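Local coordinates for protein acyl-coa oxidase (Arabidopsis thaliana, PDB 1W07) that catalyses the FAD-dependent oxidation of long- and medium-chain acyl-CoAs to 2-trans-enoyl-CoAs in peroxisomal beta-oxidation, passing the electrons to oxygen to give hydrogen peroxide, at residues K328-Q331 with N332-F335. The protein carries 1 engineered substitution. Numbering follows the deposited sequence.
Sequences KTQQ and NRLF. With FAD (flavin-adenine dinucleotide), chain C.
With CG beside the backbone N in both Gln331 and Phe335 (chi1 -69° in the latter), the Gln331 chain and the Phe335 ring run side by side, one turn apart at the start of helix 328-363 in the acyl-CoA oxidase C-alpha1 domain. Gln331 CB sits over one face of the ring, offset toward the rim, in a CH-pi contact 4.0 Å from the centroid, and the amide and ring planes lie 21° apart. Were Phe335 an alanine, Gln331 CB and CG would probably lose the face they lie along, leaving a gap beside them. The i to i+4 bonding of the helix continues here, Phe335 N to Gln331 O at 2.8 Å. Lys328 NZ also bonds Gln331 OE1 (2.7 Å), and NE2 bonds Ile325 O, so both ends of the amide are held.

Another flank of the helix faces the adenosine of FAD, a cofactor that residues of the second subunit also bond. A bend at chi2 (76°) brings Gln330 OE1 to the ribose, where it accepts from O3B at 2.7 Å. The Arg333 guanidinium, salt-bridged to Glu394 through NE, adds weak bonds from NH1 to O2B and O3B. One water ties this side together, accepting from Thr329 OG1 and donating to Gln330 OE1, each at 2.9 Å.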
ATOM      1  N   LYS B 328      -5.636  -9.153  20.207  1.00 16.33           N
ATOM      2  CA  LYS B 328      -4.196  -8.917  20.216  1.00 16.37           C
ATOM      3  C   LYS B 328      -3.575  -8.694  18.837  1.00 12.92           C
ATOM      4  O   LYS B 328      -2.619  -7.939  18.712  1.00 14.21           O
ATOM      5  CB  LYS B 328      -3.481 -10.049  20.979  1.00 16.22           C
ATOM      6  CG  LYS B 328      -3.486  -9.837  22.495  1.00 18.16           C
ATOM      7  CD  LYS B 328      -2.643  -8.616  22.861  1.00 15.39           C
ATOM      8  CE  LYS B 328      -2.728  -8.215  24.342  1.00 19.12           C
ATOM      9  NZ  LYS B 328      -4.005  -7.551  24.751  1.00 14.01           N
ATOM     10  N   THR B 329      -4.111  -9.343  17.806  1.00 14.46           N
ATOM     11  CA  THR B 329      -3.627  -9.164  16.436  1.00 13.71           C
ATOM     12  C   THR B 329      -3.956  -7.730  15.980  1.00 16.83           C
ATOM     13  O   THR B 329      -3.162  -7.077  15.297  1.00 17.84           O
ATOM     14  CB  THR B 329      -4.327 -10.102  15.472  1.00 15.86           C
ATOM     15  OG1 THR B 329      -5.731 -10.042  15.724  1.00 15.51           O
ATOM     16  CG2 THR B 329      -3.821 -11.547  15.628  1.00 18.99           C
ATOM     17  N   GLN B 330      -5.140  -7.236  16.332  1.00 16.46           N
ATOM     18  CA  GLN B 330      -5.528  -5.876  15.954  1.00 14.42           C
ATOM     19  C   GLN B 330      -4.590  -4.900  16.683  1.00 13.29           C
ATOM     20  O   GLN B 330      -4.112  -3.931  16.095  1.00 12.82           O
ATOM     21  CB  GLN B 330      -6.995  -5.618  16.352  1.00 15.16           C
ATOM     22  CG  GLN B 330      -7.666  -4.380  15.717  1.00 12.85           C
ATOM     23  CD  GLN B 330      -8.054  -4.607  14.267  1.00 14.43           C
ATOM     24  OE1 GLN B 330      -7.756  -5.654  13.697  1.00 14.38           O
ATOM     25  NE2 GLN B 330      -8.720  -3.622  13.661  1.00 10.42           N
ATOM     26  N   GLN B 331      -4.318  -5.173  17.959  1.00 11.87           N
ATOM     27  CA  GLN B 331      -3.450  -4.314  18.779  1.00 14.79           C
ATOM     28  C   GLN B 331      -1.993  -4.312  18.288  1.00 12.63           C
ATOM     29  O   GLN B 331      -1.324  -3.262  18.264  1.00 14.74           O
ATOM     30  CB  GLN B 331      -3.510  -4.769  20.244  1.00 13.71           C
ATOM     31  CG  GLN B 331      -4.945  -4.848  20.783  1.00 14.02           C
ATOM     32  CD  GLN B 331      -5.022  -5.199  22.258  1.00 17.67           C
ATOM     33  OE1 GLN B 331      -4.054  -5.690  22.848  1.00 15.74           O
ATOM     34  NE2 GLN B 331      -6.184  -4.968  22.860  1.00 12.01           N
ATOM     35  N   ASN B 332      -1.515  -5.490  17.899  1.00 11.38           N
ATOM     36  CA  ASN B 332      -0.152  -5.668  17.403  1.00 12.59           C
ATOM     37  C   ASN B 332       0.046  -4.981  16.055  1.00 14.05           C
ATOM     38  O   ASN B 332       1.169  -4.666  15.670  1.00 16.54           O
ATOM     39  CB  ASN B 332       0.161  -7.161  17.272  1.00 11.72           C
ATOM     40  CG  ASN B 332       1.615  -7.427  16.920  1.00 16.28           C
ATOM     41  OD1 ASN B 332       2.522  -6.960  17.606  1.00 15.83           O
ATOM     42  ND2 ASN B 332       1.841  -8.173  15.841  1.00 13.43           N
ATOM     43  N   ARG B 333      -1.046  -4.746  15.339  1.00 15.68           N
ATOM     44  CA  ARG B 333      -0.952  -4.083  14.036  1.00 17.09           C
ATOM     45  C   ARG B 333      -1.170  -2.567  14.159  1.00 16.73           C
ATOM     46  O   ARG B 333      -0.531  -1.771  13.456  1.00 15.18           O
ATOM     47  CB  ARG B 333      -1.993  -4.678  13.073  1.00 18.17           C
ATOM     48  CG  ARG B 333      -1.726  -6.143  12.698  1.00 16.03           C
ATOM     49  CD  ARG B 333      -3.004  -6.853  12.246  1.00 15.56           C
ATOM     50  NE  ARG B 333      -3.513  -6.329  10.986  1.00 21.03           N
ATOM     51  CZ  ARG B 333      -4.727  -6.590  10.504  1.00 21.93           C
ATOM     52  NH1 ARG B 333      -5.566  -7.366  11.181  1.00 23.42           N
ATOM     53  NH2 ARG B 333      -5.109  -6.075   9.339  1.00 21.76           N
ATOM     54  N   LEU B 334      -2.052  -2.178  15.074  1.00 15.12           N
ATOM     55  CA  LEU B 334      -2.412  -0.776  15.270  1.00 12.80           C
ATOM     56  C   LEU B 334      -1.594  -0.002  16.294  1.00 13.47           C
ATOM     57  O   LEU B 334      -1.149   1.106  16.015  1.00 14.68           O
ATOM     58  CB  LEU B 334      -3.895  -0.700  15.657  1.00 12.40           C
ATOM     59  CG  LEU B 334      -4.463   0.663  16.096  1.00 12.26           C
ATOM     60  CD1 LEU B 334      -4.485   1.632  14.927  1.00 11.63           C
ATOM     61  CD2 LEU B 334      -5.868   0.450  16.636  1.00 14.51           C
ATOM     62  N   PHE B 335      -1.407  -0.582  17.482  1.00  9.82           N
ATOM     63  CA  PHE B 335      -0.672   0.102  18.539  1.00 11.94           C
ATOM     64  C   PHE B 335       0.764   0.490  18.180  1.00 12.45           C
ATOM     65  O   PHE B 335       1.246   1.532  18.618  1.00 15.07           O
ATOM     66  CB  PHE B 335      -0.719  -0.727  19.826  1.00 12.15           C
ATOM     67  CG  PHE B 335      -2.097  -0.787  20.456  1.00 13.24           C
ATOM     68  CD1 PHE B 335      -2.301  -1.545  21.609  1.00 16.15           C
ATOM     69  CD2 PHE B 335      -3.183  -0.098  19.909  1.00 13.69           C
ATOM     70  CE1 PHE B 335      -3.557  -1.616  22.204  1.00 14.53           C
ATOM     71  CE2 PHE B 335      -4.458  -0.161  20.503  1.00 11.98           C
ATOM     72  CZ  PHE B 335      -4.637  -0.927  21.657  1.00 14.46           C
TER
HETATM   73  PA  FAD C1660     -14.037  -7.714   9.907  1.00 21.64           P
HETATM   74  O1A FAD C1660     -14.174  -9.186   9.976  1.00 24.42           O
HETATM   75  O2A FAD C1660     -15.051  -6.871  10.581  1.00 17.34           O
HETATM   76  O5B FAD C1660     -12.566  -7.317  10.426  1.00 22.19           O
HETATM   77  C5B FAD C1660     -12.200  -5.956  10.675  1.00 19.47           C
HETATM   78  C4B FAD C1660     -10.896  -5.910  11.478  1.00 19.76           C
HETATM   79  O4B FAD C1660     -11.099  -6.737  12.643  1.00 15.69           O
HETATM   80  C3B FAD C1660      -9.749  -6.551  10.691  1.00 16.85           C
HETATM   81  O3B FAD C1660      -8.499  -6.029  11.152  1.00 18.44           O
HETATM   82  C2B FAD C1660      -9.892  -8.023  11.069  1.00 17.50           C
HETATM   83  O2B FAD C1660      -8.623  -8.674  10.956  1.00 17.74           O
HETATM   84  C1B FAD C1660     -10.214  -7.866  12.558  1.00 15.32           C
HETATM   85  N9A FAD C1660     -10.880  -9.074  13.092  1.00 19.44           N
HETATM   86  C8A FAD C1660     -12.148  -9.427  12.877  1.00 21.05           C
HETATM   87  N7A FAD C1660     -12.418 -10.556  13.527  1.00 18.63           N
HETATM   88  C5A FAD C1660     -11.313 -10.921  14.172  1.00 20.55           C
HETATM   89  C6A FAD C1660     -11.007 -11.993  15.001  1.00 19.52           C
HETATM   90  N6A FAD C1660     -11.932 -12.894  15.313  1.00 21.18           N
HETATM   91  N1A FAD C1660      -9.715 -12.079  15.534  1.00 22.83           N
HETATM   92  C2A FAD C1660      -8.772 -11.090  15.226  1.00 19.60           C
HETATM   93  N3A FAD C1660      -9.101 -10.087  14.429  1.00 20.43           N
HETATM   94  C4A FAD C1660     -10.331  -9.981  13.902  1.00 19.44           C
HETATM   95  N1  FAD C1660     -19.880  -9.904   0.275  1.00 13.38           N
HETATM   96  C2  FAD C1660     -20.943 -10.594  -0.322  1.00 18.64           C
HETATM   97  O2  FAD C1660     -21.792 -11.139   0.377  1.00 19.46           O
HETATM   98  N3  FAD C1660     -21.045 -10.608  -1.720  1.00 15.09           N
HETATM   99  C4  FAD C1660     -20.104  -9.929  -2.506  1.00 20.12           C
HETATM  100  O4  FAD C1660     -20.208  -9.942  -3.730  1.00 20.62           O
HETATM  101  C4X FAD C1660     -19.055  -9.246  -1.904  1.00 17.01           C
HETATM  102  N5  FAD C1660     -18.146  -8.510  -2.678  1.00 17.67           N
HETATM  103  C5X FAD C1660     -17.105  -7.791  -2.078  1.00 13.91           C
HETATM  104  C6  FAD C1660     -16.295  -6.959  -2.845  1.00  7.99           C
HETATM  105  C7  FAD C1660     -15.364  -6.127  -2.224  1.00 13.11           C
HETATM  106  C7M FAD C1660     -14.519  -5.185  -3.087  1.00 10.62           C
HETATM  107  C8  FAD C1660     -15.235  -6.137  -0.835  1.00 13.47           C
HETATM  108  C8M FAD C1660     -14.255  -5.202  -0.116  1.00 11.11           C
HETATM  109  C9  FAD C1660     -16.035  -6.985  -0.075  1.00 14.89           C
HETATM  110  C9A FAD C1660     -16.973  -7.814  -0.688  1.00 12.03           C
HETATM  111  N10 FAD C1660     -17.848  -8.592   0.082  1.00 14.57           N
HETATM  112  C10 FAD C1660     -18.938  -9.238  -0.518  1.00 16.03           C
HETATM  113  C1' FAD C1660     -17.689  -8.673   1.554  1.00 16.49           C
HETATM  114  C2' FAD C1660     -16.504  -9.595   1.865  1.00 17.93           C
HETATM  115  O2' FAD C1660     -16.682 -10.845   1.193  1.00 22.28           O
HETATM  116  C3' FAD C1660     -16.280  -9.866   3.357  1.00 22.00           C
HETATM  117  O3' FAD C1660     -17.468 -10.415   3.936  1.00 26.03           O
HETATM  118  C4' FAD C1660     -15.880  -8.607   4.129  1.00 20.10           C
HETATM  119  O4' FAD C1660     -14.947  -7.818   3.387  1.00 19.62           O
HETATM  120  C5' FAD C1660     -15.257  -9.000   5.468  1.00 20.94           C
HETATM  121  O5' FAD C1660     -14.662  -7.852   6.072  1.00 24.70           O
HETATM  122  P   FAD C1660     -15.259  -7.223   7.425  1.00 22.99           P
HETATM  123  O1P FAD C1660     -15.617  -5.817   7.137  1.00 24.21           O
HETATM  124  O2P FAD C1660     -16.300  -8.128   7.962  1.00 22.72           O
HETATM  125  O3P FAD C1660     -13.955  -7.254   8.368  1.00 23.70           O
HETATM  126  O   HOH W   1      -6.623  -8.272  13.660  1.00 19.05           O